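PDB 6IXZ: sortase family protein from Clostridium perfringens, which probably acts as a class C sortase, a cysteine transpeptidase of the kind that joins pilin subunits into pili on the cell surface. Local coordinates for residues L118-D123 against Y173-N178. Residues are numbered along the deposited sequence; the frame is centred on the assembly and turned at random.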
# COMPACT_ATOMS: atom_id res chain seq x y z
N LEU A 118 -11.22 0.35 8.36
CA LEU A 118 -10.06 0.24 7.44
C LEU A 118 -9.88 -1.17 6.87
O LEU A 118 -10.61 -1.55 5.95
CB LEU A 118 -8.78 0.77 8.10
CG LEU A 118 -8.78 2.24 8.55
CD1 LEU A 118 -7.40 2.68 9.04
CD2 LEU A 118 -9.23 3.16 7.45
N PHE A 119 -8.83 -1.89 7.29
CA PHE A 119 -8.56 -3.22 6.73
C PHE A 119 -9.06 -4.34 7.63
O PHE A 119 -8.62 -5.50 7.48
CB PHE A 119 -7.07 -3.46 6.48
CG PHE A 119 -6.55 -2.86 5.21
CD1 PHE A 119 -7.39 -2.39 4.22
CD2 PHE A 119 -5.18 -2.92 4.95
CE1 PHE A 119 -6.87 -1.86 3.05
CE2 PHE A 119 -4.66 -2.37 3.79
CZ PHE A 119 -5.51 -1.88 2.82
N THR A 120 -9.93 -4.01 8.59
CA THR A 120 -10.42 -5.03 9.53
C THR A 120 -10.97 -6.29 8.86
O THR A 120 -10.57 -7.41 9.20
CB THR A 120 -11.47 -4.44 10.49
OG1 THR A 120 -10.82 -3.50 11.37
CG2 THR A 120 -12.17 -5.54 11.31
N ASP A 121 -11.79 -6.11 7.82
CA ASP A 121 -12.44 -7.23 7.18
C ASP A 121 -11.54 -8.06 6.24
O ASP A 121 -12.03 -9.00 5.59
CB ASP A 121 -13.68 -6.74 6.44
CG ASP A 121 -14.81 -6.36 7.39
OD1 ASP A 121 -14.77 -6.78 8.57
OD2 ASP A 121 -15.72 -5.63 6.99
N ILE A 122 -10.24 -7.74 6.14
CA ILE A 122 -9.34 -8.58 5.34
C ILE A 122 -9.15 -9.93 5.99
O ILE A 122 -8.74 -10.87 5.32
CB ILE A 122 -7.96 -7.97 4.99
CG1 ILE A 122 -7.04 -7.90 6.23
CG2 ILE A 122 -8.16 -6.63 4.30
CD1 ILE A 122 -5.64 -7.42 5.91
N ASP A 123 -9.69 -10.08 7.19
CA ASP A 123 -9.73 -11.38 7.80
C ASP A 123 -10.82 -12.29 7.20
O ASP A 123 -10.76 -13.51 7.40
CB ASP A 123 -9.84 -11.25 9.31
CG ASP A 123 -11.23 -10.95 9.76
OD1 ASP A 123 -11.99 -10.37 8.96
OD2 ASP A 123 -11.55 -11.29 10.90
N TYR A 173 -4.24 -6.98 14.75
CA TYR A 173 -5.01 -8.21 14.88
C TYR A 173 -4.72 -8.80 16.25
O TYR A 173 -3.72 -8.43 16.86
CB TYR A 173 -4.63 -9.19 13.77
CG TYR A 173 -5.55 -10.39 13.65
CD1 TYR A 173 -6.75 -10.30 12.98
CD2 TYR A 173 -5.23 -11.58 14.27
CE1 TYR A 173 -7.63 -11.37 12.95
CE2 TYR A 173 -6.07 -12.67 14.20
CZ TYR A 173 -7.26 -12.57 13.53
OH TYR A 173 -8.10 -13.66 13.49
N PRO A 174 -5.69 -9.52 16.84
CA PRO A 174 -7.11 -9.53 16.48
C PRO A 174 -7.81 -8.21 16.75
O PRO A 174 -7.23 -7.32 17.39
CB PRO A 174 -7.71 -10.63 17.37
CG PRO A 174 -6.75 -10.82 18.47
CD PRO A 174 -5.39 -10.44 17.95
N TYR A 175 -9.06 -8.11 16.30
CA TYR A 175 -9.77 -6.85 16.28
C TYR A 175 -9.98 -6.27 17.68
O TYR A 175 -10.65 -6.88 18.50
CB TYR A 175 -11.13 -7.01 15.60
CG TYR A 175 -11.98 -5.76 15.68
CD1 TYR A 175 -11.80 -4.70 14.80
CD2 TYR A 175 -12.94 -5.62 16.68
CE1 TYR A 175 -12.55 -3.55 14.89
CE2 TYR A 175 -13.71 -4.49 16.77
CZ TYR A 175 -13.52 -3.45 15.88
OH TYR A 175 -14.28 -2.31 15.97
N GLY A 176 -9.46 -5.07 17.92
CA GLY A 176 -9.61 -4.42 19.21
C GLY A 176 -8.47 -4.71 20.16
O GLY A 176 -8.37 -4.07 21.21
N ILE A 177 -7.58 -5.63 19.76
CA ILE A 177 -6.53 -6.14 20.63
C ILE A 177 -5.14 -5.75 20.13
O ILE A 177 -4.37 -5.12 20.85
CB ILE A 177 -6.68 -7.66 20.82
CG1 ILE A 177 -7.84 -7.95 21.79
CG2 ILE A 177 -5.38 -8.28 21.32
CD1 ILE A 177 -8.59 -9.24 21.50
N ASN A 178 -4.89 -5.95 18.84
CA ASN A 178 -3.80 -5.25 18.13
C ASN A 178 -2.44 -5.66 18.67
O ASN A 178 -1.48 -4.88 18.73
CB ASN A 178 -3.99 -3.73 18.17
CG ASN A 178 -5.35 -3.30 17.67
OD1 ASN A 178 -5.85 -3.85 16.68
ND2 ASN A 178 -5.97 -2.34 18.36
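Thr120 meets the ring of Tyr175, and Asp123 meets that of Tyr173, where two surface loops of the sortase domain come together. From CB of Thr120, which points toward the other loop, the side chain forks. Its methyl CG2 lies anti to the backbone N and comes within 3.6 Å of Tyr175 CD1. The other branch, OG1, lies 3.8 Å from the same Tyr175 CD1 and 3.9 Å from Tyr175 CE1, but its hydrogen bond goes to the carbonyl O of Lys117. The fork thus meets the ring at a slant. Tyr175 reaches across because its CG is anti to its own N (chi1 174°).

The second touch is looser. Asp123 CB stands 4.3 Å from Tyr173 CE1. Pro174 follows a cis peptide bond, and its CB sits 4.0 Å above the Tyr173 ring, over the centre. Pro174 O accepts from both Ile177 N and Asn178 N, which folds residues 174-178 into a tight turn.

Beneath the contact, Phe119 and Ile122 pack on strand 165-173, which carries the predicted catalytic Cys172. The turn after this cysteine begins the beta7-beta8 loop of the sortase fold. It meets the connection between helix 111-114 and strand 130-135. No hydrogen bond or salt bridge joins the segments across their 135 Å² of buried surface. Shape alone sets their position, and small shifts of the turn would probably be tolerated.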